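Local coordinates for protein nicotinate-nucleotide pyrophosphorylase (Francisella tularensis subsp. tularensis, PDB 3TQV) that probably catalyses the transfer of a phosphoribosyl group to quinolinate, releasing CO2 and diphosphate and giving nicotinate ribonucleotide for NAD(+) biosynthesis, at residues N254-I259 / D265-G270; Y172-N177 / K187-A192; A121-K126 / G270-H275; E25-D30 / E107-N112. One frame throughout, in Å; residues are numbered along the deposited sequence.

Interaction 1 of 4, residues N254-I259 / D265-G270. With PO4 (phosphate ion), chain E.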
loop_
_atom_site.group_PDB
_atom_site.type_symbol
_atom_site.label_atom_id
_atom_site.label_comp_id
_atom_site.label_asym_id
_atom_site.label_seq_id
_atom_site.Cartn_x
_atom_site.Cartn_y
_atom_site.Cartn_z
ATOM N N ASN B 254 17.716 -10.363 -0.105
ATOM C CA ASN B 254 18.542 -11.511 -0.455
ATOM C C ASN B 254 19.667 -11.218 -1.446
ATOM O O ASN B 254 20.551 -12.050 -1.641
ATOM C CB ASN B 254 17.673 -12.675 -0.939
ATOM C CG ASN B 254 16.846 -13.282 0.181
ATOM O OD1 ASN B 254 17.382 -13.930 1.079
ATOM N ND2 ASN B 254 15.536 -13.071 0.134
ATOM N N SER B 255 19.649 -10.033 -2.051
ATOM C CA SER B 255 20.658 -9.687 -3.048
ATOM C C SER B 255 21.491 -8.462 -2.660
ATOM O O SER B 255 22.582 -8.243 -3.196
ATOM C CB SER B 255 20.000 -9.469 -4.410
ATOM O OG SER B 255 19.127 -8.361 -4.379
ATOM N N ILE B 256 20.979 -7.684 -1.709
ATOM C CA ILE B 256 21.574 -6.400 -1.346
ATOM C C ILE B 256 23.009 -6.494 -0.794
ATOM O O ILE B 256 23.860 -5.673 -1.137
ATOM C CB ILE B 256 20.664 -5.633 -0.370
ATOM C CG1 ILE B 256 21.182 -4.202 -0.156
ATOM C CG2 ILE B 256 20.531 -6.411 0.922
ATOM C CD1 ILE B 256 20.252 -3.268 0.646
ATOM N N VAL B 257 23.278 -7.506 0.027
ATOM C CA VAL B 257 24.591 -7.683 0.652
ATOM C C VAL B 257 25.723 -7.958 -0.341
ATOM O O VAL B 257 26.823 -7.401 -0.223
ATOM C CB VAL B 257 24.569 -8.832 1.677
ATOM C CG1 VAL B 257 25.989 -9.152 2.165
ATOM C CG2 VAL B 257 23.642 -8.493 2.833
ATOM N N ALA B 258 25.453 -8.838 -1.300
ATOM C CA ALA B 258 26.406 -9.127 -2.362
ATOM C C ALA B 258 26.777 -7.851 -3.119
ATOM O O ALA B 258 27.954 -7.601 -3.406
ATOM C CB ALA B 258 25.831 -10.149 -3.313
ATOM N N ILE B 259 25.765 -7.054 -3.448
ATOM C CA ILE B 259 25.972 -5.793 -4.144
ATOM C C ILE B 259 26.680 -4.773 -3.269
ATOM O O ILE B 259 27.554 -4.035 -3.729
ATOM C CB ILE B 259 24.642 -5.207 -4.610
ATOM C CG1 ILE B 259 24.057 -6.096 -5.713
ATOM C CG2 ILE B 259 24.830 -3.777 -5.096
ATOM C CD1 ILE B 259 22.550 -6.190 -5.698
ATOM N N ASP B 265 28.275 3.482 -3.981
ATOM C CA ASP B 265 27.803 4.462 -3.024
ATOM C C ASP B 265 26.375 4.165 -2.583
ATOM O O ASP B 265 26.052 4.199 -1.393
ATOM C CB ASP B 265 27.846 5.859 -3.653
ATOM C CG ASP B 265 29.156 6.147 -4.380
ATOM O OD1 ASP B 265 30.228 6.179 -3.729
ATOM O OD2 ASP B 265 29.113 6.385 -5.606
ATOM N N PHE B 266 25.525 3.881 -3.566
ATOM C CA PHE B 266 24.088 3.810 -3.355
ATOM C C PHE B 266 23.448 2.574 -3.973
ATOM O O PHE B 266 23.855 2.123 -5.033
ATOM C CB PHE B 266 23.420 5.026 -3.970
ATOM C CG PHE B 266 23.734 6.316 -3.282
ATOM C CD1 PHE B 266 23.339 6.535 -1.973
ATOM C CD2 PHE B 266 24.376 7.336 -3.970
ATOM C CE1 PHE B 266 23.598 7.743 -1.347
ATOM C CE2 PHE B 266 24.644 8.551 -3.358
ATOM C CZ PHE B 266 24.261 8.752 -2.035
ATOM N N ILE B 267 22.429 2.051 -3.303
ATOM C CA ILE B 267 21.623 0.957 -3.830
ATOM C C ILE B 267 20.150 1.370 -3.890
ATOM O O ILE B 267 19.534 1.641 -2.859
ATOM C CB ILE B 267 21.755 -0.303 -2.960
ATOM C CG1 ILE B 267 23.197 -0.810 -2.988
ATOM C CG2 ILE B 267 20.786 -1.384 -3.423
ATOM C CD1 ILE B 267 23.436 -2.025 -2.127
ATOM N N SER B 268 19.599 1.449 -5.098
ATOM C CA SER B 268 18.183 1.760 -5.275
ATOM C C SER B 268 17.353 0.510 -5.032
ATOM O O SER B 268 17.733 -0.588 -5.433
ATOM C CB SER B 268 17.910 2.287 -6.686
ATOM O OG SER B 268 16.633 2.905 -6.750
ATOM N N VAL B 269 16.221 0.681 -4.372
ATOM C CA VAL B 269 15.371 -0.440 -4.018
ATOM C C VAL B 269 13.916 0.008 -4.040
ATOM O O VAL B 269 13.491 0.827 -3.221
ATOM C CB VAL B 269 15.720 -0.994 -2.621
ATOM C CG1 VAL B 269 14.770 -2.106 -2.230
ATOM C CG2 VAL B 269 17.141 -1.511 -2.596
ATOM N N GLY B 270 13.153 -0.512 -4.990
ATOM C CA GLY B 270 11.743 -0.201 -5.073
ATOM C C GLY B 270 10.983 -1.008 -4.049
ATOM O O GLY B 270 9.888 -0.637 -3.640
HETATM P P PO4 E . 13.031 -2.018 -8.500
HETATM O O1 PO4 E . 13.852 -3.119 -9.114
HETATM O O2 PO4 E . 11.865 -2.645 -7.798
HETATM O O3 PO4 E . 13.931 -1.258 -7.560
HETATM O O4 PO4 E . 12.547 -1.052 -9.551
#
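Ile267, on strand 266-268, packs against Ile256 and Ile259 of the helix leading up to that strand, a buried and purely apolar helix-on-strand contact in the C-terminal domain. No hydrogen bond links the two segments; the evidence is the meeting of three branched side chains. CD1 of Ile267 serves both partners, lying 3.7 Å from CG1 of Ile256 and 3.7 Å from CG2 of Ile259. Ile256 gives up more surface than Ile259, although CG2 of Ile259 has a second neighbour, CG1 of Ile267 at 4.0 Å. Two torsions carry the methyl there: CG1 of Ile267 is set opposite the carbonyl carbon (chi1 -64°), and an extended second torsion (178°) drives CD1 up from the sheet between the two helix residues. Ile256 and Ile259, three residues apart, both direct their CB toward the strand, and the first meets it with CG1, the second with CG2. Leu127 of helix 100-130 and Leu138 add to the apolar surroundings of Ile256, while Val247 of the adjacent strand touches Ile259.

The strand leads straight into a bound anion. Gly270 N donates to O3 of the phosphate over 2.8 Å, with an N-H...O angle of 141°. Val269 and Gly270 are predicted to bind substrate. Strand 244-248, helix 256-260 and strand 266-268 form a beta-alpha-beta unit, the building block of the alpha/beta barrel expected of this family, with an anion site just past the strand's C-terminal end.

Interaction 2 of 4, residues Y172-N177 / K187-A192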
loop_
_atom_site.group_PDB
_atom_site.type_symbol
_atom_site.label_atom_id
_atom_site.label_comp_id
_atom_site.label_asym_id
_atom_site.label_seq_id
_atom_site.Cartn_x
_atom_site.Cartn_y
_atom_site.Cartn_z
ATOM N N TYR B 172 16.649 15.223 -12.706
ATOM C CA TYR B 172 16.666 14.690 -14.067
ATOM C C TYR B 172 16.969 13.224 -14.014
ATOM O O TYR B 172 17.864 12.838 -13.289
ATOM C CB TYR B 172 17.783 15.339 -14.887
ATOM C CG TYR B 172 17.413 16.606 -15.595
ATOM C CD1 TYR B 172 16.268 16.680 -16.388
ATOM C CD2 TYR B 172 18.218 17.733 -15.490
ATOM C CE1 TYR B 172 15.935 17.857 -17.060
ATOM C CE2 TYR B 172 17.898 18.916 -16.151
ATOM C CZ TYR B 172 16.755 18.974 -16.932
ATOM O OH TYR B 172 16.444 20.149 -17.580
ATOM N N LEU B 173 16.250 12.407 -14.783
ATOM C CA LEU B 173 16.577 10.977 -14.874
ATOM C C LEU B 173 16.521 10.510 -16.300
ATOM O O LEU B 173 15.451 10.223 -16.818
ATOM C CB LEU B 173 15.663 10.104 -14.008
ATOM C CG LEU B 173 16.019 8.602 -13.998
ATOM C CD1 LEU B 173 17.536 8.363 -13.931
ATOM C CD2 LEU B 173 15.310 7.837 -12.874
ATOM N N ILE B 174 17.684 10.444 -16.935
ATOM C CA ILE B 174 17.768 10.153 -18.362
ATOM C C ILE B 174 17.910 8.668 -18.614
ATOM O O ILE B 174 18.901 8.068 -18.186
ATOM C CB ILE B 174 18.956 10.856 -19.004
ATOM C CG1 ILE B 174 18.859 12.370 -18.761
ATOM C CG2 ILE B 174 19.024 10.518 -20.498
ATOM C CD1 ILE B 174 20.164 13.116 -18.969
ATOM N N LYS B 175 16.922 8.099 -19.320
ATOM C CA LYS B 175 16.801 6.652 -19.561
ATOM C C LYS B 175 17.027 6.262 -21.027
ATOM O O LYS B 175 17.220 7.131 -21.884
ATOM C CB LYS B 175 15.419 6.155 -19.108
ATOM C CG LYS B 175 15.217 6.187 -17.603
ATOM C CD LYS B 175 13.818 5.750 -17.210
ATOM C CE LYS B 175 13.699 5.582 -15.697
ATOM N NZ LYS B 175 12.427 6.145 -15.131
ATOM N N GLU B 176 17.012 4.952 -21.297
ATOM C CA GLU B 176 17.094 4.414 -22.657
ATOM C C GLU B 176 16.136 5.196 -23.550
ATOM O O GLU B 176 16.538 5.785 -24.560
ATOM C CB GLU B 176 16.730 2.908 -22.668
ATOM C CG GLU B 176 16.741 2.214 -24.053
ATOM C CD GLU B 176 15.375 1.617 -24.476
ATOM O OE1 GLU B 176 14.346 1.879 -23.807
ATOM O OE2 GLU B 176 15.333 0.880 -25.490
ATOM N N ASN B 177 14.866 5.204 -23.151
ATOM C CA ASN B 177 13.820 5.919 -23.876
ATOM C C ASN B 177 14.228 7.364 -24.194
ATOM O O ASN B 177 13.963 7.847 -25.287
ATOM C CB ASN B 177 12.470 5.865 -23.119
ATOM C CG ASN B 177 11.838 4.443 -23.087
ATOM O OD1 ASN B 177 11.412 3.958 -22.030
ATOM N ND2 ASN B 177 11.754 3.797 -24.252
ATOM N N LYS B 187 24.190 14.387 -25.867
ATOM C CA LYS B 187 23.164 15.346 -26.256
ATOM C C LYS B 187 22.237 15.573 -25.086
ATOM O O LYS B 187 22.047 16.707 -24.641
ATOM C CB LYS B 187 22.372 14.854 -27.470
ATOM C CG LYS B 187 23.128 14.962 -28.790
ATOM C CD LYS B 187 22.309 14.444 -29.964
ATOM C CE LYS B 187 23.113 14.464 -31.267
ATOM N NZ LYS B 187 22.369 13.857 -32.409
ATOM N N ALA B 188 21.698 14.470 -24.575
ATOM C CA ALA B 188 20.687 14.480 -23.522
ATOM C C ALA B 188 21.096 15.292 -22.294
ATOM O O ALA B 188 20.368 16.188 -21.851
ATOM C CB ALA B 188 20.349 13.055 -23.118
ATOM N N VAL B 189 22.252 14.959 -21.741
ATOM C CA VAL B 189 22.794 15.693 -20.595
ATOM C C VAL B 189 22.987 17.193 -20.932
ATOM O O VAL B 189 22.512 18.078 -20.215
ATOM C CB VAL B 189 24.122 15.032 -20.086
ATOM C CG1 VAL B 189 24.688 15.775 -18.885
ATOM C CG2 VAL B 189 23.892 13.533 -19.770
ATOM N N THR B 190 23.652 17.467 -22.045
ATOM C CA THR B 190 23.847 18.830 -22.495
ATOM C C THR B 190 22.542 19.640 -22.596
ATOM O O THR B 190 22.428 20.737 -22.022
ATOM C CB THR B 190 24.586 18.847 -23.829
ATOM O OG1 THR B 190 25.899 18.300 -23.637
ATOM C CG2 THR B 190 24.683 20.268 -24.373
ATOM N N LYS B 191 21.554 19.117 -23.319
ATOM C CA LYS B 191 20.248 19.768 -23.341
ATOM C C LYS B 191 19.749 19.960 -21.907
ATOM O O LYS B 191 19.249 21.024 -21.550
ATOM C CB LYS B 191 19.241 18.945 -24.138
ATOM C CG LYS B 191 17.796 19.399 -23.957
ATOM C CD LYS B 191 17.284 20.211 -25.145
ATOM C CE LYS B 191 16.827 19.308 -26.286
ATOM N NZ LYS B 191 16.304 20.069 -27.460
ATOM N N ALA B 192 19.906 18.932 -21.076
ATOM C CA ALA B 192 19.365 18.976 -19.721
ATOM C C ALA B 192 19.988 20.067 -18.825
ATOM O O ALA B 192 19.299 20.633 -17.984
ATOM C CB ALA B 192 19.434 17.602 -19.055
#
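Tyr172 and Ala192 form the aromatic part of this contact between strand 171-174 and helix 185-195. CB of Ala192 sits over one face of the Tyr172 ring, 3.6 Å from its centroid and 16° off the normal, a CH-pi contact displaced a little toward the rim. The approach is thus to the flat of the ring rather than to its edge.

The aliphatic part centres on Ile174, which divides its two branches between two helix residues. CG2 meets CB of Ala188 at 3.9 Å. The longer branch sends CD1 to CG2 of Val189 at 3.8 Å, and the Ile174 and Val189 side chains cross at about a right angle. With CG1 opposite the carbonyl carbon (chi1 -57°), CG2 and CD1 can engage neighbouring positions of the helix at once. Lys175, a predicted substrate-binding residue, directly follows Ile174 at the N-cap of helix 176-180.

The backbone geometry explains this pairing. The short axes of 172-174 and 187-192 run nearly antiparallel (163°) and approach to 9.9 Å, so that Tyr172 and Ile174, alternate residues of the strand, face residues one helical turn apart.

Helix 185-195 returns the chain toward strand 200-205, which lies beside 171-174 in the parallel sheet and whose Val201 touches both Tyr172 and Ile174. Ile36 and Leu40 of the second subunit pack on Tyr172 and Ile174 respectively, placing the contact between that strand and the neighbouring chain.

Interaction 3 of 4, residues A121-K126 / G270-H275. With PO4 (phosphate ion), chain E.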
loop_
_atom_site.group_PDB
_atom_site.type_symbol
_atom_site.label_atom_id
_atom_site.label_comp_id
_atom_site.label_asym_id
_atom_site.label_seq_id
_atom_site.Cartn_x
_atom_site.Cartn_y
_atom_site.Cartn_z
ATOM N N ALA B 121 8.672 1.811 7.079
ATOM C CA ALA B 121 9.905 2.180 7.792
ATOM C C ALA B 121 10.675 0.940 8.211
ATOM O O ALA B 121 11.886 0.867 8.047
ATOM C CB ALA B 121 9.609 3.063 8.995
ATOM N N THR B 122 9.958 -0.043 8.733
ATOM C CA THR B 122 10.551 -1.302 9.187
ATOM C C THR B 122 11.220 -2.122 8.062
ATOM O O THR B 122 12.271 -2.740 8.275
ATOM C CB THR B 122 9.487 -2.147 9.933
ATOM O OG1 THR B 122 8.908 -1.348 10.979
ATOM C CG2 THR B 122 10.078 -3.443 10.510
ATOM N N VAL B 123 10.633 -2.125 6.869
ATOM C CA VAL B 123 11.289 -2.770 5.729
ATOM C C VAL B 123 12.640 -2.112 5.481
ATOM O O VAL B 123 13.657 -2.768 5.273
ATOM C CB VAL B 123 10.509 -2.564 4.416
ATOM C CG1 VAL B 123 11.103 -3.442 3.334
ATOM C CG2 VAL B 123 9.049 -2.840 4.617
ATOM N N THR B 124 12.616 -0.790 5.468
ATOM C CA THR B 124 13.796 -0.032 5.141
ATOM C C THR B 124 14.856 -0.401 6.164
ATOM O O THR B 124 15.914 -0.943 5.818
ATOM C CB THR B 124 13.488 1.477 5.175
ATOM O OG1 THR B 124 12.355 1.734 4.340
ATOM C CG2 THR B 124 14.689 2.300 4.701
ATOM N N ASN B 125 14.550 -0.157 7.433
ATOM C CA ASN B 125 15.512 -0.489 8.449
ATOM C C ASN B 125 16.140 -1.885 8.307
ATOM O O ASN B 125 17.359 -2.031 8.452
ATOM C CB ASN B 125 14.966 -0.276 9.855
ATOM C CG ASN B 125 16.076 -0.241 10.878
ATOM O OD1 ASN B 125 16.973 0.599 10.781
ATOM N ND2 ASN B 125 16.052 -1.165 11.837
ATOM N N LYS B 126 15.340 -2.913 8.039
ATOM C CA LYS B 126 15.952 -4.216 7.804
ATOM C C LYS B 126 17.108 -4.108 6.805
ATOM O O LYS B 126 18.255 -4.368 7.148
ATOM C CB LYS B 126 14.926 -5.268 7.361
ATOM C CG LYS B 126 14.367 -6.090 8.519
ATOM C CD LYS B 126 12.859 -6.320 8.371
ATOM C CE LYS B 126 12.212 -6.801 9.671
ATOM N NZ LYS B 126 10.713 -6.742 9.579
ATOM N N GLY B 270 13.153 -0.512 -4.990
ATOM C CA GLY B 270 11.743 -0.201 -5.073
ATOM C C GLY B 270 10.983 -1.008 -4.049
ATOM O O GLY B 270 9.888 -0.637 -3.640
ATOM N N ALA B 271 11.578 -2.116 -3.618
ATOM C CA ALA B 271 10.876 -3.088 -2.776
ATOM C C ALA B 271 10.384 -2.433 -1.500
ATOM O O ALA B 271 9.378 -2.837 -0.929
ATOM C CB ALA B 271 11.769 -4.302 -2.468
ATOM N N ILE B 272 11.085 -1.393 -1.073
ATOM C CA ILE B 272 10.791 -0.785 0.219
ATOM C C ILE B 272 9.536 0.084 0.221
ATOM O O ILE B 272 9.083 0.492 1.280
ATOM C CB ILE B 272 11.998 -0.001 0.766
ATOM C CG1 ILE B 272 12.387 1.117 -0.192
ATOM C CG2 ILE B 272 13.192 -0.939 0.981
ATOM C CD1 ILE B 272 13.455 2.033 0.366
ATOM N N THR B 273 8.964 0.333 -0.957
ATOM C CA THR B 273 7.749 1.148 -1.080
ATOM C C THR B 273 6.651 0.448 -1.863
ATOM O O THR B 273 5.482 0.562 -1.528
ATOM C CB THR B 273 8.015 2.556 -1.707
ATOM O OG1 THR B 273 9.113 2.507 -2.628
ATOM C CG2 THR B 273 8.309 3.573 -0.630
ATOM N N LYS B 274 7.050 -0.233 -2.929
ATOM C CA LYS B 274 6.218 -1.121 -3.747
ATOM C C LYS B 274 5.332 -2.103 -2.961
ATOM O O LYS B 274 4.127 -2.223 -3.202
ATOM C CB LYS B 274 7.173 -1.963 -4.588
ATOM C CG LYS B 274 6.674 -2.340 -5.920
ATOM C CD LYS B 274 7.845 -2.662 -6.829
ATOM C CE LYS B 274 8.682 -3.779 -6.276
ATOM N NZ LYS B 274 9.636 -4.158 -7.331
ATOM N N HIS B 275 5.956 -2.850 -2.059
ATOM C CA HIS B 275 5.247 -3.828 -1.250
ATOM C C HIS B 275 4.966 -3.218 0.113
ATOM O O HIS B 275 5.576 -2.217 0.479
ATOM C CB HIS B 275 6.088 -5.098 -1.086
ATOM C CG HIS B 275 6.572 -5.675 -2.379
ATOM N ND1 HIS B 275 5.831 -5.624 -3.541
ATOM C CD2 HIS B 275 7.726 -6.307 -2.699
ATOM C CE1 HIS B 275 6.501 -6.211 -4.518
ATOM N NE2 HIS B 275 7.655 -6.631 -4.033
HETATM P P PO4 E . 13.031 -2.018 -8.500
HETATM O O1 PO4 E . 13.852 -3.119 -9.114
HETATM O O2 PO4 E . 11.865 -2.645 -7.798
HETATM O O3 PO4 E . 13.931 -1.258 -7.560
HETATM O O4 PO4 E . 12.547 -1.052 -9.551
#
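Ile272 meets Val123 and Thr124 of the long helix 100-130, and its rotamer decides which branch meets which neighbour. Its CG1 occupies the crowded position between backbone N and carbonyl carbon (chi1 60°), which leaves CG2 opposite the carbonyl carbon and directed to Val123. There CG2 lies 4.0 Å from CG1 of Val123, the branch that the valine holds opposite its own backbone N (chi1 -170°). Toward Thr124 the isoleucine presents its CB, with Ile272 CB to Thr124 OG1 at 4.0 Å. Ile272 CD1 follows, 4.1 Å from Thr124 OG1. This is packing alone: the threonine hydroxyl is hydrogen-bonded back to Thr120 O in its own helix. Val156 of helix 149-159 touches both Thr124 and Ile272 and adds a further apolar side chain.

Two residues before Ile272, the carbonyl oxygen of Gly270 accepts from both Thr273 N and Lys274 N, each at 3.0 Å, binding the short turn together. Lys274 bends at its third torsion (59°), bringing NZ to 2.7 Å from phosphate O2.

The chemistry therefore divides in two: a largely apolar face, with the threonine hydroxyl turned to its own helix, seats the short helix on the long one, while its polar side, with Gly270 and Ala271 predicted to bind substrate, meets an anion whose negative charge the lysine would probably offset.

Interaction 4 of 4, residues E25-D30 / E107-N112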
loop_
_atom_site.group_PDB
_atom_site.type_symbol
_atom_site.label_atom_id
_atom_site.label_comp_id
_atom_site.label_asym_id
_atom_site.label_seq_id
_atom_site.Cartn_x
_atom_site.Cartn_y
_atom_site.Cartn_z
ATOM N N GLU B 25 -10.067 12.252 3.891
ATOM C CA GLU B 25 -10.559 11.255 2.943
ATOM C C GLU B 25 -10.645 9.823 3.532
ATOM O O GLU B 25 -11.539 9.053 3.185
ATOM C CB GLU B 25 -9.696 11.272 1.676
ATOM C CG GLU B 25 -9.929 12.475 0.782
ATOM C CD GLU B 25 -8.783 12.706 -0.205
ATOM O OE1 GLU B 25 -7.928 11.802 -0.349
ATOM O OE2 GLU B 25 -8.725 13.799 -0.825
ATOM N N SER B 26 -9.711 9.482 4.418
ATOM C CA SER B 26 -9.707 8.196 5.133
ATOM C C SER B 26 -10.873 8.040 6.085
ATOM O O SER B 26 -11.391 6.952 6.267
ATOM C CB SER B 26 -8.437 8.067 5.965
ATOM O OG SER B 26 -7.518 7.203 5.339
ATOM N N LEU B 27 -11.243 9.128 6.738
ATOM C CA LEU B 27 -12.285 9.100 7.745
ATOM C C LEU B 27 -13.620 8.973 7.049
ATOM O O LEU B 27 -14.493 8.217 7.472
ATOM C CB LEU B 27 -12.249 10.388 8.581
ATOM C CG LEU B 27 -11.070 10.596 9.529
ATOM C CD1 LEU B 27 -11.199 11.923 10.242
ATOM C CD2 LEU B 27 -10.998 9.460 10.540
ATOM N N ALA B 28 -13.763 9.736 5.974
ATOM C CA ALA B 28 -14.965 9.748 5.170
ATOM C C ALA B 28 -15.291 8.350 4.626
ATOM O O ALA B 28 -16.351 7.789 4.915
ATOM C CB ALA B 28 -14.802 10.749 4.024
ATOM N N GLU B 29 -14.377 7.793 3.839
ATOM C CA GLU B 29 -14.605 6.511 3.199
ATOM C C GLU B 29 -15.039 5.474 4.224
ATOM O O GLU B 29 -15.699 4.486 3.881
ATOM C CB GLU B 29 -13.329 6.038 2.501
ATOM C CG GLU B 29 -12.258 5.471 3.438
ATOM C CD GLU B 29 -10.958 5.091 2.723
ATOM O OE1 GLU B 29 -9.940 4.934 3.417
ATOM O OE2 GLU B 29 -10.945 4.944 1.479
ATOM N N ASP B 30 -14.671 5.684 5.484
ATOM C CA ASP B 30 -14.948 4.674 6.494
ATOM C C ASP B 30 -16.211 5.009 7.299
ATOM O O ASP B 30 -16.976 4.109 7.674
ATOM C CB ASP B 30 -13.725 4.492 7.405
ATOM C CG ASP B 30 -13.882 3.334 8.398
ATOM O OD1 ASP B 30 -14.459 2.288 8.045
ATOM O OD2 ASP B 30 -13.419 3.479 9.546
ATOM N N GLU B 107 -10.245 4.501 15.974
ATOM C CA GLU B 107 -9.382 3.334 16.053
ATOM C C GLU B 107 -8.770 2.835 14.737
ATOM O O GLU B 107 -7.558 2.956 14.508
ATOM C CB GLU B 107 -10.138 2.193 16.713
ATOM C CG GLU B 107 -9.246 1.027 17.042
ATOM C CD GLU B 107 -10.013 -0.145 17.609
ATOM O OE1 GLU B 107 -11.047 0.093 18.272
ATOM O OE2 GLU B 107 -9.584 -1.300 17.387
ATOM N N ARG B 108 -9.619 2.245 13.902
ATOM C CA ARG B 108 -9.202 1.566 12.688
ATOM C C ARG B 108 -8.348 2.487 11.791
ATOM O O ARG B 108 -7.268 2.095 11.332
ATOM C CB ARG B 108 -10.453 1.071 11.953
ATOM C CG ARG B 108 -10.282 -0.144 11.058
ATOM C CD ARG B 108 -8.849 -0.607 10.932
ATOM N NE ARG B 108 -8.513 -1.499 12.026
ATOM C CZ ARG B 108 -7.307 -2.005 12.242
ATOM N NH1 ARG B 108 -6.304 -1.705 11.433
ATOM N NH2 ARG B 108 -7.114 -2.820 13.266
ATOM N N THR B 109 -8.834 3.709 11.565
ATOM C CA THR B 109 -8.106 4.701 10.782
ATOM C C THR B 109 -6.731 4.963 11.386
ATOM O O THR B 109 -5.733 4.909 10.692
ATOM C CB THR B 109 -8.896 6.044 10.646
ATOM O OG1 THR B 109 -10.221 5.800 10.160
ATOM C CG2 THR B 109 -8.201 6.992 9.689
ATOM N N ILE B 110 -6.668 5.245 12.679
ATOM C CA ILE B 110 -5.369 5.471 13.316
ATOM C C ILE B 110 -4.388 4.342 13.021
ATOM O O ILE B 110 -3.294 4.567 12.492
ATOM C CB ILE B 110 -5.466 5.590 14.841
ATOM C CG1 ILE B 110 -6.205 6.868 15.233
ATOM C CG2 ILE B 110 -4.081 5.586 15.439
ATOM C CD1 ILE B 110 -6.302 7.075 16.758
ATOM N N LEU B 111 -4.767 3.118 13.360
ATOM C CA LEU B 111 -3.794 2.060 13.225
ATOM C C LEU B 111 -3.577 1.595 11.783
ATOM O O LEU B 111 -2.554 0.988 11.471
ATOM C CB LEU B 111 -3.984 0.939 14.259
ATOM C CG LEU B 111 -5.119 -0.055 14.384
ATOM C CD1 LEU B 111 -4.611 -1.425 13.990
ATOM C CD2 LEU B 111 -5.557 -0.070 15.831
ATOM N N ASN B 112 -4.498 1.942 10.890
ATOM C CA ASN B 112 -4.244 1.738 9.463
ATOM C C ASN B 112 -3.122 2.619 8.922
ATOM O O ASN B 112 -2.447 2.259 7.959
ATOM C CB ASN B 112 -5.507 1.940 8.631
ATOM C CG ASN B 112 -6.374 0.707 8.596
ATOM O OD1 ASN B 112 -7.522 0.755 8.164
ATOM N ND2 ASN B 112 -5.834 -0.406 9.071
HETATM O O HOH W 1 -10.264 5.006 7.502
HETATM O O HOH W 2 -12.177 4.617 11.446
#
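Thr109 of helix 107-112 is the hub of this buried contact, touching Ser26, Leu27 and Asp30 of helix 25-30 and giving up more surface than any of them. The two helical segments run roughly antiparallel, at 137°, and their axes come within 10.2 Å. Through its two branches Thr109 handles apolar and polar neighbours separately. Its methyl CG2 lies 3.8 Å from CD2 of Leu27 and 3.9 Å from CB of Ser26. Its hydroxyl, placed opposite the carbonyl carbon (chi1 -52°), passes CD2 of Leu27 and serves two waters. The leucine side chain crosses that of the threonine at about a right angle.

The polar link is made entirely through these waters. One donates to Ser26 O at 2.6 Å and pairs with Thr109 OG1 at 2.8 Å. The other donates to OD2 of Asp30, modelled at 2.5 Å, and stands 2.6 Å from the same OG1. Two bonds thus hold the buried hydroxyl, and each ties it to a different residue of the facing helix.

Asp30 has CG opposite its backbone N (chi1 -174°), and the Asp30 and Thr109 side chains lie alongside each other and point opposite ways. Its main partner lies across the dimer, where OD2 forms a salt bridge with Arg142 of the second subunit, a predicted substrate-binding residue; Pro146 of that subunit packs on Ser26. This placement, helices of the N-terminal part of one subunit against the barrel of its partner, is consistent with the dimeric architecture of quinolinate phosphoribosyltransferases, whose active sites form at the subunit interface.

From the N terminus, interaction 4 closes first, bringing helix 16-31 to the early part of helix 100-130 around helix 61-71 and the strands between them. That same long helix then opens interaction 3 farther along, at 121-126, about 11 Å away by nearest atoms. Its loop of 143 residues contains every strand of the parallel sheet and ends at helix 271-274. Nested inside it, in series, are interaction 2, at the 171-174 edge of the sheet, and interaction 1, near the other edge. Interactions 1 and 3 share Gly270 and touch the same phosphate. Interactions 2, 3 and 4 all reach the second subunit, 2 and 4 with centres about 42 Å apart on opposite sides of the chain's centre.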